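Lin2111 protein (Listeria innocua, PDB 3EDP) probably binds DNA as a GntR-family transcription factor, pairing a winged helix-turn-helix region with a UTRA domain, although its precise role is unknown. Local coordinates at residues Glu12-Ala15 with Ser16-Asp20; Tyr43-Ser46 with Arg47-Arg51; Arg52-Asp55 with Leu56-Glu60; Pro75-Ala79 with Gln80-Glu84; Ile144-Leu147 with Gly148-Pro151. All coordinates share one frame; numbering follows the deposited sequence.

Contact 1 (Glu12-Ala15 with Ser16-Asp20)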
loop_
_atom_site.group_PDB
_atom_site.type_symbol
_atom_site.label_atom_id
_atom_site.label_comp_id
_atom_site.label_asym_id
_atom_site.label_seq_id
_atom_site.Cartn_x
_atom_site.Cartn_y
_atom_site.Cartn_z
ATOM N N GLU A 12 30.806 30.996 -19.635
ATOM C CA GLU A 12 31.483 29.853 -19.019
ATOM C C GLU A 12 32.082 30.227 -17.668
ATOM O O GLU A 12 32.063 29.425 -16.733
ATOM C CB GLU A 12 32.574 29.291 -19.932
ATOM C CG GLU A 12 32.061 28.454 -21.081
ATOM C CD GLU A 12 33.184 27.937 -21.967
ATOM O OE1 GLU A 12 34.362 28.021 -21.554
ATOM O OE2 GLU A 12 32.888 27.449 -23.080
ATOM N N VAL A 13 32.620 31.440 -17.569
ATOM C CA VAL A 13 33.147 31.917 -16.292
ATOM C C VAL A 13 32.022 31.945 -15.261
ATOM O O VAL A 13 32.176 31.461 -14.136
ATOM C CB VAL A 13 33.793 33.317 -16.415
ATOM C CG1 VAL A 13 34.218 33.838 -15.041
ATOM C CG2 VAL A 13 34.983 33.264 -17.350
ATOM N N ILE A 14 30.875 32.484 -15.666
ATOM C CA ILE A 14 29.721 32.569 -14.777
ATOM C C ILE A 14 29.140 31.192 -14.424
ATOM O O ILE A 14 28.797 30.944 -13.272
ATOM C CB ILE A 14 28.648 33.540 -15.327
ATOM C CG1 ILE A 14 29.181 34.977 -15.268
ATOM C CG2 ILE A 14 27.361 33.451 -14.519
ATOM C CD1 ILE A 14 28.215 35.986 -15.801
ATOM N N ALA A 15 29.060 30.288 -15.398
ATOM C CA ALA A 15 28.619 28.920 -15.100
ATOM C C ALA A 15 29.505 28.267 -14.030
ATOM O O ALA A 15 29.009 27.594 -13.130
ATOM C CB ALA A 15 28.597 28.061 -16.378
ATOM N N SER A 16 30.816 28.469 -14.138
ATOM C CA SER A 16 31.765 27.929 -13.158
ATOM C C SER A 16 31.508 28.458 -11.748
ATOM O O SER A 16 31.636 27.724 -10.770
ATOM C CB SER A 16 33.207 28.251 -13.564
ATOM O OG SER A 16 33.550 27.620 -14.786
ATOM N N LYS A 17 31.156 29.736 -11.650
ATOM C CA LYS A 17 30.878 30.350 -10.355
ATOM C C LYS A 17 29.582 29.815 -9.753
ATOM O O LYS A 17 29.503 29.567 -8.548
ATOM C CB LYS A 17 30.852 31.880 -10.472
ATOM C CG LYS A 17 32.218 32.476 -10.839
ATOM C CD LYS A 17 32.298 33.968 -10.570
ATOM C CE LYS A 17 31.802 34.786 -11.756
ATOM N NZ LYS A 17 32.121 36.248 -11.615
ATOM N N ILE A 18 28.566 29.625 -10.590
ATOM C CA ILE A 18 27.327 29.025 -10.110
ATOM C C ILE A 18 27.576 27.583 -9.670
ATOM O O ILE A 18 27.043 27.127 -8.658
ATOM C CB ILE A 18 26.218 29.070 -11.171
ATOM C CG1 ILE A 18 25.847 30.524 -11.460
ATOM C CG2 ILE A 18 24.978 28.280 -10.689
ATOM C CD1 ILE A 18 25.225 30.730 -12.800
ATOM N N LYS A 19 28.391 26.873 -10.439
ATOM C CA LYS A 19 28.770 25.508 -10.099
ATOM C C LYS A 19 29.455 25.479 -8.729
ATOM O O LYS A 19 29.191 24.597 -7.913
ATOM C CB LYS A 19 29.700 24.950 -11.175
ATOM C CG LYS A 19 29.627 23.448 -11.364
ATOM C CD LYS A 19 30.502 23.011 -12.531
ATOM C CE LYS A 19 30.292 23.908 -13.744
ATOM N NZ LYS A 19 31.319 23.669 -14.800
ATOM N N ASP A 20 30.330 26.451 -8.481
ATOM C CA ASP A 20 31.001 26.566 -7.187
ATOM C C ASP A 20 29.988 26.704 -6.057
ATOM O O ASP A 20 30.087 26.025 -5.035
ATOM C CB ASP A 20 31.953 27.764 -7.164
ATOM C CG ASP A 20 33.130 27.594 -8.106
ATOM O OD1 ASP A 20 33.363 26.457 -8.572
ATOM O OD2 ASP A 20 33.821 28.600 -8.384
#
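Ile14 and Ile18, one turn apart on helix 10-23, meet through a single pair of methyls, with Ile14 CG2 3.9 Å from Ile18 CD1. In Ile18 a chi1 of -65°, with CG1 anti to the carbonyl carbon, and an extended chi2 together lay CD1 back over the preceding turn; the same methyl lies 3.6 Å from Ile14 O. One step round the helix, Val13 and Lys17 run side by side in the same direction, but only the aliphatic part of the lysine takes part: Lys17 CE comes 4.2 Å from Val13 CG1. The backbone holds both pairs at this spacing. Ile18 N donates to Ile14 O at 3.0 Å with an N-H...O angle of 164°, and Lys17 N reaches Val13 O more bent, at 3.2 Å and 147°. Ser16 N to Glu12 O and Lys19 N to Ala15 O complete the four i to i+4 bonds. The carboxylate of Glu12 turns off to a salt bridge with Lys8. Seen in the fold, this is the first helix of the winged helix-turn-helix region: Ala15 and Ile18 rest on Leu56 and Leu57 of helix 47-59, and Ile14 packs on Thr49 of that helix and on Ser45 in the loop before it.

Contact 2 (Tyr43-Ser46 with Arg47-Arg51)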
loop_
_atom_site.group_PDB
_atom_site.type_symbol
_atom_site.label_atom_id
_atom_site.label_comp_id
_atom_site.label_asym_id
_atom_site.label_seq_id
_atom_site.Cartn_x
_atom_site.Cartn_y
_atom_site.Cartn_z
ATOM N N TYR A 43 25.621 38.745 -10.872
ATOM C CA TYR A 43 26.823 38.672 -11.693
ATOM C C TYR A 43 26.979 39.862 -12.630
ATOM O O TYR A 43 27.858 39.869 -13.488
ATOM C CB TYR A 43 26.850 37.345 -12.467
ATOM C CG TYR A 43 27.091 36.183 -11.540
ATOM C CD1 TYR A 43 28.324 36.023 -10.917
ATOM C CD2 TYR A 43 26.086 35.270 -11.252
ATOM C CE1 TYR A 43 28.558 34.980 -10.054
ATOM C CE2 TYR A 43 26.313 34.212 -10.384
ATOM C CZ TYR A 43 27.550 34.074 -9.789
ATOM O OH TYR A 43 27.792 33.039 -8.924
ATOM N N SER A 44 26.120 40.863 -12.461
ATOM C CA SER A 44 26.188 42.075 -13.274
ATOM C C SER A 44 26.334 41.729 -14.756
ATOM O O SER A 44 27.177 42.298 -15.462
ATOM C CB SER A 44 27.353 42.968 -12.817
ATOM O OG SER A 44 27.269 43.244 -11.425
ATOM N N SER A 45 25.506 40.801 -15.234
ATOM C CA SER A 45 25.642 40.331 -16.612
ATOM C C SER A 45 24.312 40.324 -17.360
ATOM O O SER A 45 23.249 40.477 -16.759
ATOM C CB SER A 45 26.292 38.943 -16.639
ATOM O OG SER A 45 27.602 38.989 -16.089
ATOM N N SER A 46 24.371 40.156 -18.678
ATOM C CA SER A 46 23.165 40.264 -19.491
ATOM C C SER A 46 22.261 39.045 -19.351
ATOM O O SER A 46 22.670 37.982 -18.865
ATOM C CB SER A 46 23.518 40.470 -20.969
ATOM O OG SER A 46 23.991 39.268 -21.547
ATOM N N ARG A 47 21.029 39.212 -19.806
ATOM C CA ARG A 47 20.061 38.123 -19.866
ATOM C C ARG A 47 20.607 36.977 -20.719
ATOM O O ARG A 47 20.465 35.800 -20.376
ATOM C CB ARG A 47 18.756 38.648 -20.461
ATOM C CG ARG A 47 17.597 37.668 -20.453
ATOM C CD ARG A 47 16.412 38.296 -21.156
ATOM N NE ARG A 47 15.191 37.518 -21.011
ATOM C CZ ARG A 47 14.007 37.901 -21.480
ATOM N NH1 ARG A 47 13.894 39.055 -22.129
ATOM N NH2 ARG A 47 12.940 37.133 -21.302
ATOM N N THR A 48 21.240 37.338 -21.830
ATOM C CA THR A 48 21.813 36.382 -22.782
ATOM C C THR A 48 22.989 35.618 -22.185
ATOM O O THR A 48 23.137 34.416 -22.380
ATOM C CB THR A 48 22.309 37.116 -24.039
ATOM O OG1 THR A 48 21.182 37.598 -24.777
ATOM C CG2 THR A 48 23.150 36.193 -24.919
ATOM N N THR A 49 23.848 36.336 -21.480
ATOM C CA THR A 49 24.968 35.712 -20.795
ATOM C C THR A 49 24.482 34.705 -19.744
ATOM O O THR A 49 24.961 33.569 -19.682
ATOM C CB THR A 49 25.860 36.776 -20.156
ATOM O OG1 THR A 49 26.476 37.543 -21.198
ATOM C CG2 THR A 49 26.933 36.133 -19.280
ATOM N N ILE A 50 23.516 35.115 -18.932
ATOM C CA ILE A 50 22.990 34.239 -17.889
ATOM C C ILE A 50 22.295 33.024 -18.509
ATOM O O ILE A 50 22.464 31.889 -18.048
ATOM C CB ILE A 50 22.013 34.985 -16.965
ATOM C CG1 ILE A 50 22.759 36.035 -16.134
ATOM C CG2 ILE A 50 21.260 34.008 -16.064
ATOM C CD1 ILE A 50 23.955 35.505 -15.367
ATOM N N ARG A 51 21.543 33.257 -19.579
ATOM C CA ARG A 51 20.812 32.156 -20.222
ATOM C C ARG A 51 21.788 31.108 -20.756
ATOM O O ARG A 51 21.532 29.901 -20.691
ATOM C CB ARG A 51 19.888 32.662 -21.336
ATOM C CG ARG A 51 19.217 31.530 -22.128
ATOM C CD ARG A 51 18.307 32.055 -23.237
ATOM N NE ARG A 51 19.032 32.845 -24.233
ATOM C CZ ARG A 51 18.892 34.159 -24.395
ATOM N NH1 ARG A 51 19.594 34.795 -25.327
ATOM N NH2 ARG A 51 18.046 34.840 -23.628
#
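The ring of Tyr43 puts neither face nor edge on the residues that follow; it is the CB at its root that approaches Ile50 CD1, at 4.5 Å, while the tyrosine side chain itself turns to Ile14 and Lys17 of helix 10-23. Another flat group, the guanidinium of Arg51, folds back along its own helix, and its NH1 makes a weak bond to Thr48 OG1, which also binds a glycerol probably left from crystallisation. Between them lies the turn of the helix-turn-helix motif, linking helix 36-42 to helix 47-59, the recognition helix in GntR-type winged-helix proteins. Ser44, with positive phi, is the C' residue of a Schellman motif closing helix 36-42, in which Ser45 N returns to Gln40 O. Ser45 OG then donates to Tyr43 O at 2.8 Å, arriving from well above the carbonyl plane, and so ties down the bend. On the carbon side of Ser45, CB packs 3.9 Å from Thr49 CG2, just ahead of the new helix. That helix opens with Ser46 as N-cap. Its chi1 of 74° sets OG between the backbone N and the carbonyl carbon, within reach of Thr49 N. The regular helical bonding starts beside it, Ile50 N giving its hydrogen to Ser46 O at 3.0 Å, and Ile50 CG1 lies 3.4 Å from the same oxygen. The cap itself is nearly straight: Thr49 N to Ser46 OG, 2.9 Å, with an N-H...O angle of 163°.

Contact 3 (Arg52-Asp55 with Leu56-Glu60)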
loop_
_atom_site.group_PDB
_atom_site.type_symbol
_atom_site.label_atom_id
_atom_site.label_comp_id
_atom_site.label_asym_id
_atom_site.label_seq_id
_atom_site.Cartn_x
_atom_site.Cartn_y
_atom_site.Cartn_z
ATOM N N ARG A 52 22.924 31.578 -21.262
ATOM C CA ARG A 52 23.962 30.683 -21.763
ATOM C C ARG A 52 24.669 29.923 -20.642
ATOM O O ARG A 52 24.998 28.749 -20.797
ATOM C CB ARG A 52 24.979 31.456 -22.598
ATOM C CG ARG A 52 24.442 31.927 -23.945
ATOM C CD ARG A 52 25.353 32.993 -24.536
ATOM N NE ARG A 52 25.068 33.248 -25.942
ATOM C CZ ARG A 52 25.604 34.242 -26.642
ATOM N NH1 ARG A 52 26.449 35.093 -26.052
ATOM N NH2 ARG A 52 25.292 34.382 -27.932
ATOM N N ALA A 53 24.920 30.601 -19.528
ATOM C CA ALA A 53 25.527 29.956 -18.372
ATOM C C ALA A 53 24.616 28.836 -17.874
ATOM O O ALA A 53 25.070 27.718 -17.629
ATOM C CB ALA A 53 25.774 30.975 -17.255
ATOM N N VAL A 54 23.329 29.147 -17.729
ATOM C CA VAL A 54 22.357 28.178 -17.246
ATOM C C VAL A 54 22.220 27.002 -18.229
ATOM O O VAL A 54 22.213 25.848 -17.807
ATOM C CB VAL A 54 20.975 28.833 -16.943
ATOM C CG1 VAL A 54 19.933 27.772 -16.550
ATOM C CG2 VAL A 54 21.106 29.871 -15.830
ATOM N N ASP A 55 22.130 27.294 -19.531
ATOM C CA ASP A 55 22.081 26.232 -20.549
ATOM C C ASP A 55 23.217 25.243 -20.326
ATOM O O ASP A 55 23.040 24.034 -20.435
ATOM C CB ASP A 55 22.230 26.792 -21.966
ATOM C CG ASP A 55 20.977 27.457 -22.483
ATOM O OD1 ASP A 55 19.926 27.420 -21.804
ATOM O OD2 ASP A 55 21.055 28.028 -23.593
ATOM N N LEU A 56 24.395 25.779 -20.039
ATOM C CA LEU A 56 25.577 24.971 -19.768
ATOM C C LEU A 56 25.372 24.106 -18.521
ATOM O O LEU A 56 25.734 22.926 -18.504
ATOM C CB LEU A 56 26.790 25.884 -19.582
ATOM C CG LEU A 56 28.198 25.338 -19.804
ATOM C CD1 LEU A 56 29.217 26.448 -19.588
ATOM C CD2 LEU A 56 28.484 24.179 -18.876
ATOM N N LEU A 57 24.799 24.693 -17.474
ATOM C CA LEU A 57 24.546 23.953 -16.243
ATOM C C LEU A 57 23.486 22.873 -16.453
ATOM O O LEU A 57 23.604 21.763 -15.932
ATOM C CB LEU A 57 24.145 24.903 -15.116
ATOM C CG LEU A 57 25.244 25.922 -14.804
ATOM C CD1 LEU A 57 24.725 26.991 -13.853
ATOM C CD2 LEU A 57 26.460 25.226 -14.234
ATOM N N VAL A 58 22.456 23.202 -17.226
ATOM C CA VAL A 58 21.407 22.240 -17.541
ATOM C C VAL A 58 21.981 21.055 -18.325
ATOM O O VAL A 58 21.683 19.896 -18.027
ATOM C CB VAL A 58 20.266 22.886 -18.337
ATOM C CG1 VAL A 58 19.347 21.802 -18.962
ATOM C CG2 VAL A 58 19.468 23.829 -17.446
ATOM N N GLU A 59 22.814 21.360 -19.315
ATOM C CA GLU A 59 23.451 20.348 -20.150
ATOM C C GLU A 59 24.319 19.422 -19.306
ATOM O O GLU A 59 24.386 18.217 -19.558
ATOM C CB GLU A 59 24.292 21.016 -21.241
ATOM C CG GLU A 59 25.138 20.060 -22.057
ATOM C CD GLU A 59 26.036 20.777 -23.047
ATOM O OE1 GLU A 59 25.927 22.018 -23.171
ATOM O OE2 GLU A 59 26.856 20.099 -23.702
ATOM N N GLU A 60 24.973 19.993 -18.297
ATOM C CA GLU A 60 25.820 19.229 -17.389
ATOM C C GLU A 60 24.999 18.472 -16.347
ATOM O O GLU A 60 25.549 17.719 -15.548
ATOM C CB GLU A 60 26.830 20.143 -16.690
ATOM C CG GLU A 60 28.033 20.521 -17.539
ATOM C CD GLU A 60 28.941 21.540 -16.857
ATOM O OE1 GLU A 60 28.422 22.400 -16.116
ATOM O OE2 GLU A 60 30.173 21.484 -17.067
#
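Val54 and Val58 form the close-knit side of this helical turn. Val54 CG1 stands 4.1 Å from Val58 CG2, the two side chains crossing at a slant, and at their base Val58 N bonds to Val54 O at a short 2.7 Å, the donor lying nearly along the C=O axis. Val58 CG2, anti to the carbonyl carbon of its own residue (chi1 166° for CG1), is thereby swung back over the preceding turn, 3.4 Å from that same Val54 O. Leu57 packs similarly against the backbone, its CG 3.4 Å from Ala53 O, while its N donates to this oxygen at 3.0 Å in the carbonyl plane. Leu56 is close-set too, its CB 3.2 Å from Ala53 O. The solvent side is looser: Arg52, Glu59 and Glu60 are exposed, the extended Arg52 chain leads away from the turn that follows, and Glu59 engages Asp55 O through its backbone N, at 2.9 Å. Charged ends look outward for partners: Asp55 OD1 forms a salt bridge with Arg65, and Glu60 has a long, weak ion pair with Lys19. Residues 52-59 form the second half of helix 47-59, and Glu60 follows its end. Val54 and Val58 lie against Val63 of wing strand 63-66, Val54 also reaches Leu39 of helix 36-42, and on helix 10-23 Leu56 lies on Ala15, Leu57 on Ile18 and Arg52 on Phe11.

Contact 4 (Pro75-Ala79 with Gln80-Glu84)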
loop_
_atom_site.group_PDB
_atom_site.type_symbol
_atom_site.label_atom_id
_atom_site.label_comp_id
_atom_site.label_asym_id
_atom_site.label_seq_id
_atom_site.Cartn_x
_atom_site.Cartn_y
_atom_site.Cartn_z
ATOM N N PRO A 75 19.455 17.217 -7.341
ATOM C CA PRO A 75 19.987 16.518 -6.165
ATOM C C PRO A 75 21.265 15.749 -6.505
ATOM O O PRO A 75 21.468 15.333 -7.649
ATOM C CB PRO A 75 18.857 15.552 -5.775
ATOM C CG PRO A 75 17.966 15.461 -6.970
ATOM C CD PRO A 75 18.115 16.742 -7.731
ATOM N N LYS A 76 22.127 15.573 -5.512
ATOM C CA LYS A 76 23.387 14.866 -5.704
ATOM C C LYS A 76 23.458 13.621 -4.831
ATOM O O LYS A 76 23.226 13.683 -3.624
ATOM C CB LYS A 76 24.561 15.795 -5.381
ATOM C CG LYS A 76 25.082 16.583 -6.573
ATOM C CD LYS A 76 26.273 15.882 -7.216
ATOM C CE LYS A 76 27.514 15.983 -6.331
ATOM N NZ LYS A 76 28.626 15.112 -6.811
ATOM N N LEU A 77 23.782 12.489 -5.442
ATOM C CA LEU A 77 23.940 11.257 -4.684
ATOM C C LEU A 77 25.359 11.149 -4.135
ATOM O O LEU A 77 26.123 10.253 -4.510
ATOM C CB LEU A 77 23.590 10.036 -5.538
ATOM C CG LEU A 77 22.118 9.849 -5.920
ATOM C CD1 LEU A 77 21.980 8.735 -6.944
ATOM C CD2 LEU A 77 21.240 9.569 -4.688
ATOM N N THR A 78 25.711 12.071 -3.248
ATOM C CA THR A 78 27.010 12.020 -2.589
ATOM C C THR A 78 26.988 10.891 -1.576
ATOM O O THR A 78 25.941 10.295 -1.322
ATOM C CB THR A 78 27.321 13.324 -1.850
ATOM O OG1 THR A 78 26.332 13.546 -0.837
ATOM C CG2 THR A 78 27.338 14.507 -2.823
ATOM N N ALA A 79 28.142 10.599 -0.994
ATOM C CA ALA A 79 28.237 9.542 -0.001
ATOM C C ALA A 79 27.357 9.893 1.186
ATOM O O ALA A 79 26.704 9.026 1.772
ATOM C CB ALA A 79 29.681 9.355 0.440
ATOM N N GLN A 80 27.331 11.175 1.527
ATOM C CA GLN A 80 26.554 11.634 2.672
ATOM C C GLN A 80 25.052 11.474 2.438
ATOM O O GLN A 80 24.324 10.994 3.308
ATOM C CB GLN A 80 26.884 13.093 3.005
ATOM C CG GLN A 80 26.245 13.571 4.296
ATOM C CD GLN A 80 26.539 12.644 5.463
ATOM O OE1 GLN A 80 25.632 12.242 6.198
ATOM N NE2 GLN A 80 27.809 12.289 5.633
ATOM N N ASN A 81 24.590 11.898 1.268
ATOM C CA ASN A 81 23.173 11.813 0.947
ATOM C C ASN A 81 22.692 10.367 0.894
ATOM O O ASN A 81 21.598 10.053 1.362
ATOM C CB ASN A 81 22.857 12.565 -0.351
ATOM C CG ASN A 81 22.802 14.080 -0.143
ATOM O OD1 ASN A 81 22.765 14.566 0.997
ATOM N ND2 ASN A 81 22.790 14.830 -1.243
ATOM N N ILE A 82 23.520 9.489 0.344
ATOM C CA ILE A 82 23.174 8.076 0.275
ATOM C C ILE A 82 23.013 7.517 1.679
ATOM O O ILE A 82 22.029 6.829 1.977
ATOM C CB ILE A 82 24.208 7.270 -0.524
ATOM C CG1 ILE A 82 24.061 7.575 -2.018
ATOM C CG2 ILE A 82 24.013 5.786 -0.295
ATOM C CD1 ILE A 82 25.304 7.230 -2.849
ATOM N N LEU A 83 23.969 7.841 2.543
ATOM C CA LEU A 83 23.897 7.457 3.951
ATOM C C LEU A 83 22.603 7.965 4.591
ATOM O O LEU A 83 21.955 7.249 5.344
ATOM C CB LEU A 83 25.108 8.008 4.712
ATOM C CG LEU A 83 25.187 7.657 6.198
ATOM C CD1 LEU A 83 25.024 6.157 6.414
ATOM C CD2 LEU A 83 26.498 8.153 6.796
ATOM N N GLU A 84 22.238 9.207 4.285
ATOM C CA GLU A 84 21.010 9.809 4.807
ATOM C C GLU A 84 19.743 9.121 4.287
ATOM O O GLU A 84 18.768 8.955 5.024
ATOM C CB GLU A 84 20.959 11.294 4.441
ATOM C CG GLU A 84 21.715 12.206 5.387
ATOM C CD GLU A 84 20.807 12.843 6.418
ATOM O OE1 GLU A 84 19.767 12.234 6.752
ATOM O OE2 GLU A 84 21.128 13.957 6.884
#
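A capped helix start, with a hydrophobic staple beside it, joins Thr78 and Leu77 to Asn81 and Ile82 where helix 79-86 begins. Thr78 is the N-cap: its chi1 of 61° tucks OG1 between backbone N and carbonyl carbon, where it accepts from Asn81 N at 3.2 Å. Thr78 also starts the main-chain ladder, its O receiving Ile82 N at 3.0 Å, and Leu83 N does the same to Ala79 O one residue on. The staple pairs the residue before the cap with the fourth helical one: Ile82 CD1 reaches back to 4.2 Å from Leu77 CB and 3.5 Å from Leu77 O. Leu77 is also the centre of an inverse gamma turn, whose Thr78 N to Lys76 O bond is weak. Leu77 packs on Ile101 and Phe104 of strand 99-108 as well, so the chain coming from wing strand 70-73 is laid here against the large antiparallel sheet. A second grip on the incoming loop comes from the Asn81 amide, which bends backward past the cap. Its ND2 meets Lys76 O at 2.7 Å with an N-H...O angle of 168°, lying in the carbonyl plane, and that oxygen is itself within 8° of the amide plane.

Contact 5 (Ile144-Leu147 with Gly148-Pro151)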
loop_
_atom_site.group_PDB
_atom_site.type_symbol
_atom_site.label_atom_id
_atom_site.label_comp_id
_atom_site.label_asym_id
_atom_site.label_seq_id
_atom_site.Cartn_x
_atom_site.Cartn_y
_atom_site.Cartn_z
ATOM N N ILE A 144 7.852 8.349 -8.432
ATOM C CA ILE A 144 7.654 9.661 -9.021
ATOM C C ILE A 144 6.908 10.545 -8.019
ATOM O O ILE A 144 5.808 10.206 -7.588
ATOM C CB ILE A 144 6.852 9.568 -10.330
ATOM C CG1 ILE A 144 7.509 8.576 -11.296
ATOM C CG2 ILE A 144 6.717 10.948 -10.973
ATOM C CD1 ILE A 144 8.837 9.041 -11.874
ATOM N N LEU A 145 7.522 11.662 -7.640
ATOM C CA LEU A 145 6.944 12.608 -6.682
ATOM C C LEU A 145 6.987 14.017 -7.265
ATOM O O LEU A 145 8.060 14.559 -7.473
ATOM C CB LEU A 145 7.756 12.617 -5.387
ATOM C CG LEU A 145 7.994 11.317 -4.614
ATOM C CD1 LEU A 145 8.908 11.571 -3.414
ATOM C CD2 LEU A 145 6.689 10.737 -4.155
ATOM N N PRO A 146 5.820 14.620 -7.528
ATOM C CA PRO A 146 5.814 15.988 -8.066
ATOM C C PRO A 146 6.438 16.988 -7.094
ATOM O O PRO A 146 6.155 16.967 -5.894
ATOM C CB PRO A 146 4.322 16.287 -8.257
ATOM C CG PRO A 146 3.668 14.936 -8.328
ATOM C CD PRO A 146 4.461 14.072 -7.399
ATOM N N LEU A 147 7.295 17.850 -7.632
ATOM C CA LEU A 147 7.983 18.876 -6.866
ATOM C C LEU A 147 7.028 19.727 -6.053
ATOM O O LEU A 147 7.270 19.978 -4.877
ATOM C CB LEU A 147 8.780 19.781 -7.804
ATOM C CG LEU A 147 10.251 19.437 -7.984
ATOM C CD1 LEU A 147 11.017 19.817 -6.731
ATOM C CD2 LEU A 147 10.422 17.960 -8.321
ATOM N N GLY A 148 5.953 20.176 -6.695
ATOM C CA GLY A 148 4.962 21.027 -6.052
ATOM C C GLY A 148 4.226 20.383 -4.888
ATOM O O GLY A 148 3.539 21.062 -4.132
ATOM N N LEU A 149 4.362 19.069 -4.749
ATOM C CA LEU A 149 3.700 18.338 -3.677
ATOM C C LEU A 149 4.697 17.985 -2.572
ATOM O O LEU A 149 4.306 17.665 -1.450
ATOM C CB LEU A 149 3.056 17.062 -4.233
ATOM C CG LEU A 149 1.599 17.110 -4.710
ATOM C CD1 LEU A 149 1.162 18.508 -5.121
ATOM C CD2 LEU A 149 1.354 16.107 -5.824
ATOM N N TYR A 150 5.986 18.016 -2.906
ATOM C CA TYR A 150 7.051 17.794 -1.925
ATOM C C TYR A 150 8.070 18.950 -1.938
ATOM O O TYR A 150 9.282 18.720 -1.957
ATOM C CB TYR A 150 7.734 16.436 -2.169
ATOM C CG TYR A 150 6.764 15.274 -2.072
ATOM C CD1 TYR A 150 6.717 14.471 -0.938
ATOM C CD2 TYR A 150 5.866 15.006 -3.101
ATOM C CE1 TYR A 150 5.821 13.422 -0.840
ATOM C CE2 TYR A 150 4.959 13.962 -3.004
ATOM C CZ TYR A 150 4.944 13.173 -1.873
ATOM O OH TYR A 150 4.043 12.138 -1.768
ATOM N N PRO A 151 7.568 20.200 -1.904
ATOM C CA PRO A 151 8.370 21.418 -2.103
ATOM C C PRO A 151 9.511 21.605 -1.103
ATOM O O PRO A 151 10.549 22.146 -1.470
ATOM C CB PRO A 151 7.337 22.540 -1.905
ATOM C CG PRO A 151 6.308 21.926 -1.021
ATOM C CD PRO A 151 6.172 20.544 -1.589
#
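Leu145 and Tyr150 supply the apolar part of a compact turn in the UTRA domain, where strand 137-146 ends and the chain reverses through a type I beta turn, Pro146 to Leu149. In the CH-pi contact, Leu145 CB lies 4.2 Å from the centroid of the Tyr150 ring, off-centre, 29° from the normal, while CD1 stands over the middle of that face. The two side chains cross at about a right angle, and Leu145 CD2 reaches the phenol end, 3.8 Å from Tyr150 CZ. The other apolar pair is Pro146 with Leu149, whose CD2 sits 3.6 Å from Pro146 CG. Hydrogen bonds gather on Pro146 O, which accepts twice: from Leu149 N at 3.0 Å, well above the carbonyl plane, and from Tyr150 N at 3.2 Å, in that plane. Tyr150 N shares its hydrogen, adding a weak bond to Leu147 O. Beyond the turn, Tyr150 OH bonds to Val167 O of helix 163-167, fixing the far end of the ring, and Ala218 of strand 215-225 touches both Leu145 and Tyr150. At the near edge, in the ring plane, Pro146 O lies 3.4 Å from Tyr150 CD2.

From the N terminus, the five contacts come in series, each local, and none crosses or nests in another. Contact 1 is a turn of helix 10-23; contact 2 closes the bend between helices 36-42 and 47-59; contact 3 follows directly on the latter helix. Contacts 2 and 3 share that helix, and contact 1 touches both, so the three build one small helical core in the GntR region. Past the two wing strands, contact 4 starts helix 79-86, with nearest atoms about 9 Å from contacts 1 and 3. Contact 5 turns the chain off the end of strand 137-146 of the UTRA sheet; its centre lies about 19 Å from that of contact 4.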